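PDB 3Q1X: serine acetyltransferase from Entamoeba histolytica, which probably transfers an acetyl group from acetyl-CoA to the hydroxyl of L-serine, making the O-acetylserine needed for cysteine biosynthesis. Local coordinates for residues L204-F209 against K221-V226; G240-G245 against C254-D259; I134-A139 against P168-K173; G174-D179 against A190-W195. All coordinates share one frame; numbering follows the deposited sequence.

Interaction 1: residues L204-F209 against K221-V226; sequences LGAMHF and KRHPTV. With SER (serine), chain B.
H223 turns the edge of its imidazole to the backbone of G205 and A206, with H223 ND1 3.3 Å from G205 C and the amide N of A206 also near the ring plane. A206 packs its methyl into the same corner, CB lying 3.5 Å from R222 O. Next along, the P224 ring meets G205, its CD 3.4 Å from G205 O. Farther from the ligand, L204 and V226 cross at about a right angle, L204 CD2 touching V226 CG2 at 3.8 Å inside the left-handed beta-helix.
R222 comes over the H223 ring. Its CG stands between the backbone N and the carbonyl carbon (chi1 65°), above the centre of that ring; the chain then runs extended to NE, and H223 NE2 ends up over one guanidinium face, offset toward the rim. The guanidinium edge is turned to the bound serine. R222 NH2 donates to serine O at 2.8 Å, and R222 NE to serine OXT at 2.9 Å, though the position of OXT is less certain. H208 presents a ring edge to the same ligand, and H223 CE1 comes 3.4 Å from serine OG. R222 NH2 also pairs with E188, while D179 and D114 of the second subunit bind the serine as well. Two N-H groups of one arginine thus face the carboxylate, whose negative charge the guanidinium, shared with E188, would be expected to offset in part.

Interaction 2: residues G240-G245 against C254-D259; sequences GNIIVG and CWIDRD
I242 spreads the two branches of its side chain over I256-D259. Its CB lies 3.7 Å from D259 OD1. From there CG2 goes to D257 O, 3.4 Å away, and at the same time lies over the centre of one face of the R258 guanidinium. The other branch starts at CG1, held between the backbone N and the carbonyl carbon (chi1 57°). It ends at CD1, which nestles among I256 and R258: 3.9 Å from I256 CG2, and 3.8 Å from the carbonyl oxygen of I256.
This is one coil of the left-handed beta-helix packing on the next. The chain leaves G240, makes an inverse gamma turn centred on N241, and enters strand 243-244; the second segment carries strand 255-256 of a different sheet of the prism. I242 also touches P224 of the preceding coil.
Beside the isoleucine the contact turns polar. I243 N donates to D259 OD1 at 2.8 Å in a nearly straight bond (171°), meeting the oxygen from above the carboxylate plane. The same oxygen takes a weak bond, part of a salt bridge, from R258 NH2 at 2.9 Å. The backbone of D259 adds a CA-H...O contact, its CA 3.3 Å from I243 O.

Interaction 3: residues I134-A139 against P168-K173; sequences IVYRIA and PGASIK
Y136 and R137, neighbours on helix 128-144, bring their side chains to the backbone of A170-K173, where the helical part of the chain meets the first coil of the left-handed beta-helix. Y136 OH donates to A170 O at a short 2.5 Å, coming from above the carbonyl plane, and accepts a weak bond from I172 N at 3.0 Å. The hydroxyl is thus held by one donated and one weak accepted bond. Its ring, with CG anti to the backbone N (chi1 156°), receives I172 CD1 over one face, a CH-pi contact with 4.0 Å between that methyl and the ring centroid. A139 CB rests against P168 CB at 4.1 Å. R137 bonds to two successive carbonyls, those of I172 and K173.
Moving outward, the R137 guanidinium is set by D106 of helix 82-113, which forms a salt bridge with NE, while P168 O is bonded to H140. Strand 171-172 is itself joined to strand 191-192 through backbone bonds, among them S171 with A190 and I192.
The guanidinium meets its carbonyls edge-on: R137 NH1 reaches I172 O at 2.8 Å, with that oxygen almost exactly in the guanidinium plane; R137 NH2 reaches K173 O at 3.0 Å, and there the oxygen is tilted 19° out of it.

Interaction 4: residues G174-D179 against A190-W195; sequences GHFFID and AIIGEW. With SER (serine), chain C.
W195 N donates to G174 O at 3.1 Å, a fairly straight bond (157°) lying in the carbonyl plane. That oxygen has a second donor: a water 3.0 Å from G174 O, which also gives a hydrogen bond to G193 O and so bridges the two carbonyls. A CA-H...O contact from E194 CA reaches G174 O as well. The amide of the same residue, G174 N, gives a weak bond to E194 OE2 at 3.1 Å; E194 is bent at chi2 (82°), which turns its CD back toward G174. H175 O has W195 CA at 3.2 Å.
Beside these bonds the rings meet. H175 and W195 form an offset stack, the imidazole and the five-membered indole ring having centroids 4.2 Å apart and planes 17° from parallel, and H175 CB sits squarely over the same indole ring. W195 is also stacked with Y229. F176 CE1 touches I192 CG2 more loosely at 4.3 Å.
Outside the contact, H175 N is taken up by T105 OG1 and F176 N by D106 OD1. At the segment's end D179 OD2 accepts from the serine N at 2.7 Å, and D114 of the same chain and R222 of the third subunit also bind this serine. H175 and W195 both have left-handed backbone angles, as at successive corners of the left-handed beta-helix that this protein forms, here leading into a serine site between subunits.

From the N terminus, interaction 3 comes first, closing a loop of 28 residues that includes the whole of helix 150-162 and tying helix 128-144 to the start of the beta-helix. Interaction 4 opens directly after it and closes over 10 residues; interactions 1 and 2 follow with 11 and 8. All four are in series, with none nested or crossed. Strands 171-172, 191-192, 225-226 and 243-244 lie side by side in one parallel sheet, so neighbouring contacts are joined by probable backbone hydrogen bonds: S171 O with I192 N joins 3 and 4, V226 N with I191 O joins 4 and 1, and T225 N with I242 O joins 1 and 2. The centres of interactions 2 and 3 lie about 21 Å apart.

Interaction 1: residues L204-F209 against K221-V226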
loop_
_atom_site.group_PDB
_atom_site.type_symbol
_atom_site.label_atom_id
_atom_site.label_comp_id
_atom_site.label_asym_id
_atom_site.label_seq_id
_atom_site.Cartn_x
_atom_site.Cartn_y
_atom_site.Cartn_z
ATOM N N LEU A 204 -13.248 9.015 6.256
ATOM C CA LEU A 204 -14.181 9.320 7.334
ATOM C C LEU A 204 -13.311 9.792 8.479
ATOM O O LEU A 204 -12.902 9.000 9.322
ATOM C CB LEU A 204 -14.986 8.087 7.748
ATOM C CG LEU A 204 -16.114 7.654 6.808
ATOM C CD1 LEU A 204 -16.692 6.332 7.258
ATOM C CD2 LEU A 204 -17.214 8.716 6.741
ATOM N N GLY A 205 -12.995 11.082 8.477
ATOM C CA GLY A 205 -11.926 11.577 9.329
ATOM C C GLY A 205 -11.966 13.049 9.648
ATOM O O GLY A 205 -13.036 13.629 9.822
ATOM N N ALA A 206 -10.776 13.639 9.742
ATOM C CA ALA A 206 -10.619 15.031 10.116
ATOM C C ALA A 206 -9.345 15.609 9.515
ATOM O O ALA A 206 -8.414 14.870 9.190
ATOM C CB ALA A 206 -10.598 15.168 11.644
ATOM N N MET A 207 -9.325 16.933 9.368
ATOM C CA MET A 207 -8.126 17.675 8.989
ATOM C C MET A 207 -7.835 18.714 10.043
ATOM O O MET A 207 -8.758 19.284 10.622
ATOM C CB MET A 207 -8.343 18.428 7.688
ATOM C CG MET A 207 -8.471 17.587 6.475
ATOM S SD MET A 207 -8.469 18.692 5.069
ATOM C CE MET A 207 -9.905 19.735 5.361
ATOM N N HIS A 208 -6.557 18.996 10.266
ATOM C CA HIS A 208 -6.191 20.015 11.231
ATOM C C HIS A 208 -5.257 21.054 10.636
ATOM O O HIS A 208 -4.062 20.823 10.459
ATOM C CB HIS A 208 -5.617 19.377 12.489
ATOM C CG HIS A 208 -6.545 18.384 13.110
ATOM N ND1 HIS A 208 -6.325 17.025 13.056
ATOM C CD2 HIS A 208 -7.728 18.550 13.744
ATOM C CE1 HIS A 208 -7.322 16.398 13.655
ATOM N NE2 HIS A 208 -8.186 17.300 14.083
ATOM N N PHE A 209 -5.838 22.201 10.312
ATOM C CA PHE A 209 -5.061 23.320 9.810
ATOM C C PHE A 209 -4.240 23.913 10.938
ATOM O O PHE A 209 -4.736 24.118 12.053
ATOM C CB PHE A 209 -5.968 24.361 9.161
ATOM C CG PHE A 209 -6.708 23.842 7.970
ATOM C CD1 PHE A 209 -6.033 23.557 6.788
ATOM C CD2 PHE A 209 -8.076 23.615 8.032
ATOM C CE1 PHE A 209 -6.713 23.069 5.678
ATOM C CE2 PHE A 209 -8.769 23.126 6.929
ATOM C CZ PHE A 209 -8.085 22.856 5.747
ATOM N N LYS A 221 -14.334 13.725 20.312
ATOM C CA LYS A 221 -15.119 13.366 19.137
ATOM C C LYS A 221 -14.905 14.411 18.044
ATOM O O LYS A 221 -15.226 15.594 18.216
ATOM C CB LYS A 221 -16.594 13.226 19.539
ATOM C CG LYS A 221 -17.599 13.037 18.414
ATOM C CD LYS A 221 -17.311 11.821 17.552
ATOM C CE LYS A 221 -18.567 11.402 16.788
ATOM N NZ LYS A 221 -18.269 10.446 15.691
ATOM N N ARG A 222 -14.349 13.967 16.917
ATOM C CA ARG A 222 -13.879 14.884 15.874
ATOM C C ARG A 222 -13.969 14.279 14.470
ATOM O O ARG A 222 -13.556 14.907 13.491
ATOM C CB ARG A 222 -12.436 15.325 16.165
ATOM C CG ARG A 222 -11.425 14.181 16.099
ATOM C CD ARG A 222 -10.188 14.472 16.922
ATOM N NE ARG A 222 -9.168 13.439 16.742
ATOM C CZ ARG A 222 -9.040 12.357 17.500
ATOM N NH1 ARG A 222 -9.877 12.127 18.510
ATOM N NH2 ARG A 222 -8.064 11.491 17.239
ATOM N N HIS A 223 -14.495 13.058 14.392
ATOM C CA HIS A 223 -14.657 12.337 13.132
ATOM C C HIS A 223 -16.156 12.062 12.911
ATOM O O HIS A 223 -16.943 12.124 13.864
ATOM C CB HIS A 223 -13.845 11.029 13.146
ATOM C CG HIS A 223 -12.397 11.204 13.497
ATOM N ND1 HIS A 223 -11.507 11.887 12.694
ATOM C CD2 HIS A 223 -11.677 10.752 14.551
ATOM C CE1 HIS A 223 -10.306 11.865 13.249
ATOM N NE2 HIS A 223 -10.383 11.185 14.378
ATOM N N PRO A 224 -16.562 11.759 11.660
ATOM C CA PRO A 224 -17.993 11.634 11.363
ATOM C C PRO A 224 -18.725 10.501 12.076
ATOM O O PRO A 224 -18.119 9.507 12.480
ATOM C CB PRO A 224 -18.014 11.378 9.849
ATOM C CG PRO A 224 -16.736 11.954 9.346
ATOM C CD PRO A 224 -15.747 11.675 10.432
ATOM N N THR A 225 -20.032 10.676 12.230
ATOM C CA THR A 225 -20.932 9.601 12.611
ATOM C C THR A 225 -21.789 9.316 11.388
ATOM O O THR A 225 -22.339 10.234 10.767
ATOM C CB THR A 225 -21.810 9.985 13.820
ATOM O OG1 THR A 225 -20.976 10.218 14.960
ATOM C CG2 THR A 225 -22.826 8.889 14.141
ATOM N N VAL A 226 -21.869 8.040 11.036
ATOM C CA VAL A 226 -22.555 7.594 9.835
ATOM C C VAL A 226 -23.629 6.580 10.239
ATOM O O VAL A 226 -23.375 5.692 11.054
ATOM C CB VAL A 226 -21.536 6.985 8.822
ATOM C CG1 VAL A 226 -22.233 6.380 7.644
ATOM C CG2 VAL A 226 -20.539 8.040 8.340
HETATM N N SER B . -5.036 11.802 12.732
HETATM C CA SER B . -5.983 12.957 12.791
HETATM C C SER B . -6.965 12.786 13.942
HETATM O O SER B . -6.964 11.765 14.627
HETATM C CB SER B . -6.739 13.099 11.467
HETATM O OG SER B . -7.589 11.982 11.240
HETATM O OXT SER B . -7.775 13.665 14.206
#

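Interaction 2: residues G240-G245 against C254-D259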
loop_
_atom_site.group_PDB
_atom_site.type_symbol
_atom_site.label_atom_id
_atom_site.label_comp_id
_atom_site.label_asym_id
_atom_site.label_seq_id
_atom_site.Cartn_x
_atom_site.Cartn_y
_atom_site.Cartn_z
ATOM N N GLY A 240 -14.776 15.939 9.877
ATOM C CA GLY A 240 -15.241 16.675 11.045
ATOM C C GLY A 240 -16.261 15.924 11.873
ATOM O O GLY A 240 -16.739 14.850 11.479
ATOM N N ASN A 241 -16.593 16.497 13.028
ATOM C CA ASN A 241 -17.594 15.931 13.919
ATOM C C ASN A 241 -18.986 16.227 13.361
ATOM O O ASN A 241 -19.711 17.089 13.867
ATOM C CB ASN A 241 -17.431 16.498 15.337
ATOM C CG ASN A 241 -18.446 15.923 16.325
ATOM O OD1 ASN A 241 -19.106 14.914 16.054
ATOM N ND2 ASN A 241 -18.575 16.574 17.479
ATOM N N ILE A 242 -19.340 15.500 12.308
ATOM C CA ILE A 242 -20.585 15.716 11.581
ATOM C C ILE A 242 -21.397 14.427 11.559
ATOM O O ILE A 242 -20.855 13.342 11.783
ATOM C CB ILE A 242 -20.321 16.210 10.134
ATOM C CG1 ILE A 242 -19.438 15.209 9.369
ATOM C CG2 ILE A 242 -19.711 17.622 10.153
ATOM C CD1 ILE A 242 -19.316 15.490 7.888
ATOM N N ILE A 243 -22.694 14.548 11.289
ATOM C CA ILE A 243 -23.576 13.387 11.254
ATOM C C ILE A 243 -24.101 13.146 9.846
ATOM O O ILE A 243 -24.690 14.036 9.224
ATOM C CB ILE A 243 -24.749 13.510 12.274
ATOM C CG1 ILE A 243 -24.205 13.487 13.706
ATOM C CG2 ILE A 243 -25.759 12.382 12.083
ATOM C CD1 ILE A 243 -25.171 13.981 14.757
ATOM N N VAL A 244 -23.846 11.941 9.346
ATOM C CA VAL A 244 -24.450 11.463 8.114
ATOM C C VAL A 244 -25.587 10.505 8.486
ATOM O O VAL A 244 -25.397 9.550 9.253
ATOM C CB VAL A 244 -23.414 10.775 7.185
ATOM C CG1 VAL A 244 -24.075 10.291 5.906
ATOM C CG2 VAL A 244 -22.261 11.722 6.860
ATOM N N GLY A 245 -26.775 10.779 7.958
ATOM C CA GLY A 245 -27.960 9.990 8.277
ATOM C C GLY A 245 -27.962 8.632 7.603
ATOM O O GLY A 245 -27.009 8.276 6.903
ATOM N N CYS A 254 -16.574 13.671 -3.574
ATOM C CA CYS A 254 -17.326 14.661 -2.803
ATOM C C CYS A 254 -16.603 15.117 -1.541
ATOM O O CYS A 254 -15.944 14.338 -0.863
ATOM C CB CYS A 254 -18.729 14.151 -2.466
ATOM S SG CYS A 254 -19.933 14.405 -3.794
ATOM N N TRP A 255 -16.749 16.400 -1.244
ATOM C CA TRP A 255 -16.104 17.038 -0.119
ATOM C C TRP A 255 -17.205 17.428 0.874
ATOM O O TRP A 255 -17.924 18.407 0.669
ATOM C CB TRP A 255 -15.296 18.226 -0.663
ATOM C CG TRP A 255 -14.832 19.296 0.274
ATOM C CD1 TRP A 255 -14.687 20.626 -0.031
ATOM C CD2 TRP A 255 -14.425 19.155 1.638
ATOM N NE1 TRP A 255 -14.224 21.315 1.056
ATOM C CE2 TRP A 255 -14.060 20.441 2.098
ATOM C CE3 TRP A 255 -14.342 18.075 2.522
ATOM C CZ2 TRP A 255 -13.614 20.672 3.396
ATOM C CZ3 TRP A 255 -13.909 18.311 3.811
ATOM C CH2 TRP A 255 -13.545 19.598 4.236
ATOM N N ILE A 256 -17.351 16.629 1.930
ATOM C CA ILE A 256 -18.466 16.783 2.876
ATOM C C ILE A 256 -18.016 17.292 4.249
ATOM O O ILE A 256 -17.237 16.646 4.956
ATOM C CB ILE A 256 -19.341 15.500 2.955
ATOM C CG1 ILE A 256 -20.041 15.286 1.605
ATOM C CG2 ILE A 256 -20.366 15.606 4.083
ATOM C CD1 ILE A 256 -20.774 13.975 1.462
ATOM N N ASP A 257 -18.546 18.462 4.597
ATOM C CA ASP A 257 -18.056 19.299 5.682
ATOM C C ASP A 257 -19.121 19.507 6.754
ATOM O O ASP A 257 -18.837 20.023 7.840
ATOM C CB ASP A 257 -17.702 20.668 5.091
ATOM C CG ASP A 257 -16.364 21.191 5.561
ATOM O OD1 ASP A 257 -15.746 20.584 6.467
ATOM O OD2 ASP A 257 -15.918 22.216 5.000
ATOM N N ARG A 258 -20.354 19.124 6.429
ATOM C CA ARG A 258 -21.501 19.398 7.284
ATOM C C ARG A 258 -22.436 18.195 7.305
ATOM O O ARG A 258 -22.320 17.292 6.468
ATOM C CB ARG A 258 -22.230 20.664 6.788
ATOM C CG ARG A 258 -23.295 21.268 7.735
ATOM C CD ARG A 258 -22.731 21.647 9.110
ATOM N NE ARG A 258 -23.094 20.682 10.153
ATOM C CZ ARG A 258 -22.512 20.606 11.351
ATOM N NH1 ARG A 258 -21.521 21.428 11.680
ATOM N NH2 ARG A 258 -22.921 19.698 12.228
ATOM N N ASP A 259 -23.358 18.188 8.268
ATOM C CA ASP A 259 -24.394 17.163 8.371
ATOM C C ASP A 259 -25.081 16.897 7.038
ATOM O O ASP A 259 -25.329 17.819 6.252
ATOM C CB ASP A 259 -25.447 17.559 9.415
ATOM C CG ASP A 259 -24.926 17.478 10.845
ATOM O OD1 ASP A 259 -23.733 17.166 11.058
ATOM O OD2 ASP A 259 -25.724 17.729 11.773
#

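Interaction 3: residues I134-A139 against P168-K173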
loop_
_atom_site.group_PDB
_atom_site.type_symbol
_atom_site.label_atom_id
_atom_site.label_comp_id
_atom_site.label_asym_id
_atom_site.label_seq_id
_atom_site.Cartn_x
_atom_site.Cartn_y
_atom_site.Cartn_z
ATOM N N ILE A 134 -11.250 -8.101 9.757
ATOM C CA ILE A 134 -10.901 -9.191 10.676
ATOM C C ILE A 134 -10.010 -8.697 11.809
ATOM O O ILE A 134 -10.270 -8.956 12.981
ATOM C CB ILE A 134 -10.162 -10.345 9.956
ATOM C CG1 ILE A 134 -11.091 -11.125 9.026
ATOM C CG2 ILE A 134 -9.532 -11.297 10.953
ATOM C CD1 ILE A 134 -10.368 -12.200 8.197
ATOM N N VAL A 135 -8.945 -7.998 11.435
ATOM C CA VAL A 135 -7.992 -7.501 12.406
ATOM C C VAL A 135 -8.604 -6.314 13.156
ATOM O O VAL A 135 -8.508 -6.246 14.376
ATOM C CB VAL A 135 -6.639 -7.176 11.750
ATOM C CG1 VAL A 135 -5.672 -6.622 12.763
ATOM C CG2 VAL A 135 -6.055 -8.430 11.064
ATOM N N TYR A 136 -9.280 -5.411 12.442
ATOM C CA TYR A 136 -9.943 -4.282 13.098
ATOM C C TYR A 136 -10.875 -4.699 14.249
ATOM O O TYR A 136 -10.894 -4.059 15.310
ATOM C CB TYR A 136 -10.742 -3.409 12.115
ATOM C CG TYR A 136 -11.849 -2.666 12.841
ATOM C CD1 TYR A 136 -11.573 -1.521 13.598
ATOM C CD2 TYR A 136 -13.157 -3.163 12.846
ATOM C CE1 TYR A 136 -12.591 -0.873 14.320
ATOM C CE2 TYR A 136 -14.172 -2.525 13.566
ATOM C CZ TYR A 136 -13.881 -1.388 14.296
ATOM O OH TYR A 136 -14.887 -0.766 15.006
ATOM N N ARG A 137 -11.650 -5.759 14.041
ATOM C CA ARG A 137 -12.658 -6.111 15.032
ATOM C C ARG A 137 -12.011 -6.562 16.339
ATOM O O ARG A 137 -12.554 -6.335 17.433
ATOM C CB ARG A 137 -13.661 -7.120 14.465
ATOM C CG ARG A 137 -14.531 -6.480 13.371
ATOM C CD ARG A 137 -15.907 -7.120 13.240
ATOM N NE ARG A 137 -16.648 -6.573 12.098
ATOM C CZ ARG A 137 -17.319 -5.423 12.121
ATOM N NH1 ARG A 137 -17.366 -4.690 13.237
ATOM N NH2 ARG A 137 -17.957 -5.014 11.036
ATOM N N ILE A 138 -10.825 -7.154 16.228
ATOM C CA ILE A 138 -10.060 -7.518 17.418
ATOM C C ILE A 138 -9.342 -6.302 18.014
ATOM O O ILE A 138 -9.437 -6.065 19.220
ATOM C CB ILE A 138 -9.126 -8.723 17.162
ATOM C CG1 ILE A 138 -9.934 -10.037 17.210
ATOM C CG2 ILE A 138 -7.985 -8.761 18.176
ATOM C CD1 ILE A 138 -10.804 -10.312 15.990
ATOM N N ALA A 139 -8.663 -5.517 17.170
ATOM C CA ALA A 139 -8.000 -4.280 17.614
ATOM C C ALA A 139 -8.942 -3.338 18.380
ATOM O O ALA A 139 -8.541 -2.698 19.366
ATOM C CB ALA A 139 -7.364 -3.563 16.435
ATOM N N PRO A 168 -7.974 1.894 15.515
ATOM C CA PRO A 168 -8.638 0.908 16.372
ATOM C C PRO A 168 -9.798 1.453 17.204
ATOM O O PRO A 168 -10.633 0.672 17.655
ATOM C CB PRO A 168 -7.502 0.404 17.282
ATOM C CG PRO A 168 -6.422 1.452 17.185
ATOM C CD PRO A 168 -6.516 1.900 15.753
ATOM N N GLY A 169 -9.839 2.776 17.390
ATOM C CA GLY A 169 -10.927 3.457 18.119
ATOM C C GLY A 169 -12.254 3.559 17.380
ATOM O O GLY A 169 -13.302 3.713 18.006
ATOM N N ALA A 170 -12.218 3.469 16.052
ATOM C CA ALA A 170 -13.442 3.539 15.253
ATOM C C ALA A 170 -14.432 2.474 15.707
ATOM O O ALA A 170 -14.041 1.367 16.077
ATOM C CB ALA A 170 -13.127 3.383 13.772
ATOM N N SER A 171 -15.710 2.831 15.699
ATOM C CA SER A 171 -16.784 1.899 16.029
ATOM C C SER A 171 -17.547 1.569 14.758
ATOM O O SER A 171 -18.093 2.457 14.111
ATOM C CB SER A 171 -17.720 2.502 17.081
ATOM O OG SER A 171 -16.980 3.067 18.145
ATOM N N ILE A 172 -17.571 0.292 14.388
ATOM C CA ILE A 172 -18.190 -0.121 13.128
ATOM C C ILE A 172 -19.139 -1.302 13.328
ATOM O O ILE A 172 -18.740 -2.364 13.822
ATOM C CB ILE A 172 -17.128 -0.463 12.033
ATOM C CG1 ILE A 172 -16.046 0.623 11.944
ATOM C CG2 ILE A 172 -17.796 -0.661 10.680
ATOM C CD1 ILE A 172 -14.885 0.280 11.016
ATOM N N LYS A 173 -20.398 -1.115 12.937
ATOM C CA LYS A 173 -21.390 -2.178 13.024
ATOM C C LYS A 173 -21.206 -3.214 11.911
ATOM O O LYS A 173 -20.263 -3.114 11.124
ATOM C CB LYS A 173 -22.807 -1.597 13.037
ATOM C CG LYS A 173 -23.086 -0.759 14.291
ATOM C CD LYS A 173 -24.570 -0.508 14.491
ATOM C CE LYS A 173 -24.828 0.185 15.823
ATOM N NZ LYS A 173 -25.836 1.288 15.695
#

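Interaction 4: residues G174-D179 against A190-W195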
loop_
_atom_site.group_PDB
_atom_site.type_symbol
_atom_site.label_atom_id
_atom_site.label_comp_id
_atom_site.label_asym_id
_atom_site.label_seq_id
_atom_site.Cartn_x
_atom_site.Cartn_y
_atom_site.Cartn_z
ATOM N N GLY A 174 -22.095 -4.209 11.869
ATOM C CA GLY A 174 -21.975 -5.334 10.942
ATOM C C GLY A 174 -22.396 -5.060 9.511
ATOM O O GLY A 174 -22.759 -3.940 9.161
ATOM N N HIS A 175 -22.372 -6.109 8.695
ATOM C CA HIS A 175 -22.606 -6.013 7.256
ATOM C C HIS A 175 -21.771 -4.893 6.633
ATOM O O HIS A 175 -22.267 -4.105 5.823
ATOM C CB HIS A 175 -24.103 -5.816 6.947
ATOM C CG HIS A 175 -24.974 -6.943 7.406
ATOM N ND1 HIS A 175 -25.315 -8.002 6.593
ATOM C CD2 HIS A 175 -25.580 -7.172 8.594
ATOM C CE1 HIS A 175 -26.095 -8.835 7.259
ATOM N NE2 HIS A 175 -26.267 -8.356 8.477
ATOM N N PHE A 176 -20.506 -4.837 7.029
ATOM C CA PHE A 176 -19.603 -3.783 6.623
ATOM C C PHE A 176 -18.763 -4.248 5.439
ATOM O O PHE A 176 -18.254 -5.373 5.427
ATOM C CB PHE A 176 -18.714 -3.372 7.804
ATOM C CG PHE A 176 -17.780 -2.234 7.504
ATOM C CD1 PHE A 176 -18.263 -1.002 7.077
ATOM C CD2 PHE A 176 -16.415 -2.397 7.652
ATOM C CE1 PHE A 176 -17.387 0.054 6.794
ATOM C CE2 PHE A 176 -15.525 -1.343 7.381
ATOM C CZ PHE A 176 -16.017 -0.115 6.948
ATOM N N PHE A 177 -18.625 -3.381 4.443
ATOM C CA PHE A 177 -17.841 -3.708 3.247
ATOM C C PHE A 177 -17.033 -2.534 2.723
ATOM O O PHE A 177 -17.587 -1.485 2.386
ATOM C CB PHE A 177 -18.755 -4.259 2.149
ATOM C CG PHE A 177 -18.038 -4.634 0.863
ATOM C CD1 PHE A 177 -16.854 -5.380 0.874
ATOM C CD2 PHE A 177 -18.592 -4.287 -0.366
ATOM C CE1 PHE A 177 -16.216 -5.736 -0.323
ATOM C CE2 PHE A 177 -17.970 -4.642 -1.570
ATOM C CZ PHE A 177 -16.778 -5.365 -1.548
ATOM N N ILE A 178 -15.715 -2.722 2.658
ATOM C CA ILE A 178 -14.824 -1.821 1.943
ATOM C C ILE A 178 -14.403 -2.522 0.644
ATOM O O ILE A 178 -13.731 -3.545 0.680
ATOM C CB ILE A 178 -13.562 -1.447 2.769
ATOM C CG1 ILE A 178 -13.941 -0.690 4.046
ATOM C CG2 ILE A 178 -12.602 -0.626 1.923
ATOM C CD1 ILE A 178 -12.897 -0.758 5.140
ATOM N N ASP A 179 -14.809 -1.975 -0.497
ATOM C CA ASP A 179 -14.394 -2.501 -1.788
ATOM C C ASP A 179 -13.177 -1.757 -2.286
ATOM O O ASP A 179 -13.136 -0.521 -2.228
ATOM C CB ASP A 179 -15.522 -2.360 -2.815
ATOM C CG ASP A 179 -15.358 -3.286 -4.007
ATOM O OD1 ASP A 179 -14.403 -4.110 -4.064
ATOM O OD2 ASP A 179 -16.209 -3.204 -4.905
ATOM N N ALA A 190 -14.587 7.931 14.679
ATOM C CA ALA A 190 -15.609 7.644 13.678
ATOM C C ALA A 190 -16.592 6.607 14.211
ATOM O O ALA A 190 -16.206 5.676 14.912
ATOM C CB ALA A 190 -14.972 7.171 12.383
ATOM N N ILE A 191 -17.870 6.787 13.903
ATOM C CA ILE A 191 -18.902 5.813 14.264
ATOM C C ILE A 191 -19.649 5.457 12.985
ATOM O O ILE A 191 -20.124 6.342 12.278
ATOM C CB ILE A 191 -19.889 6.381 15.329
ATOM C CG1 ILE A 191 -19.140 6.766 16.619
ATOM C CG2 ILE A 191 -21.074 5.421 15.565
ATOM C CD1 ILE A 191 -19.094 5.712 17.714
ATOM N N ILE A 192 -19.753 4.162 12.694
ATOM C CA ILE A 192 -20.342 3.704 11.440
ATOM C C ILE A 192 -21.413 2.657 11.719
ATOM O O ILE A 192 -21.166 1.678 12.418
ATOM C CB ILE A 192 -19.266 3.097 10.496
ATOM C CG1 ILE A 192 -18.209 4.144 10.140
ATOM C CG2 ILE A 192 -19.908 2.513 9.244
ATOM C CD1 ILE A 192 -16.983 3.562 9.430
ATOM N N GLY A 193 -22.597 2.852 11.155
ATOM C CA GLY A 193 -23.702 1.935 11.377
ATOM C C GLY A 193 -23.620 0.668 10.544
ATOM O O GLY A 193 -22.567 0.339 9.979
ATOM N N GLU A 194 -24.745 -0.039 10.473
ATOM C CA GLU A 194 -24.871 -1.292 9.740
ATOM C C GLU A 194 -24.918 -1.028 8.239
ATOM O O GLU A 194 -25.351 0.043 7.809
ATOM C CB GLU A 194 -26.167 -2.003 10.173
ATOM C CG GLU A 194 -26.224 -3.502 9.920
ATOM C CD GLU A 194 -25.524 -4.323 10.993
ATOM O OE1 GLU A 194 -25.318 -5.534 10.766
ATOM O OE2 GLU A 194 -25.176 -3.766 12.059
ATOM N N TRP A 195 -24.487 -2.009 7.444
ATOM C CA TRP A 195 -24.601 -1.937 5.988
ATOM C C TRP A 195 -23.940 -0.704 5.380
ATOM O O TRP A 195 -24.537 0.003 4.564
ATOM C CB TRP A 195 -26.072 -2.049 5.550
ATOM C CG TRP A 195 -26.545 -3.446 5.464
ATOM C CD1 TRP A 195 -27.389 -4.079 6.322
ATOM C CD2 TRP A 195 -26.215 -4.393 4.444
ATOM N NE1 TRP A 195 -27.611 -5.371 5.903
ATOM C CE2 TRP A 195 -26.899 -5.589 4.750
ATOM C CE3 TRP A 195 -25.404 -4.345 3.299
ATOM C CZ2 TRP A 195 -26.793 -6.737 3.955
ATOM C CZ3 TRP A 195 -25.296 -5.490 2.506
ATOM C CH2 TRP A 195 -25.991 -6.667 2.841
HETATM N N SER C . -15.934 -4.259 -7.396
HETATM C CA SER C . -17.014 -3.500 -8.098
HETATM C C SER C . -17.322 -4.131 -9.448
HETATM O O SER C . -16.664 -5.082 -9.867
HETATM C CB SER C . -16.608 -2.035 -8.277
HETATM O OG SER C . -15.494 -1.915 -9.153
HETATM O OXT SER C . -18.232 -3.700 -10.145
HETATM O O HOH W 1 -21.393 -1.481 8.113
#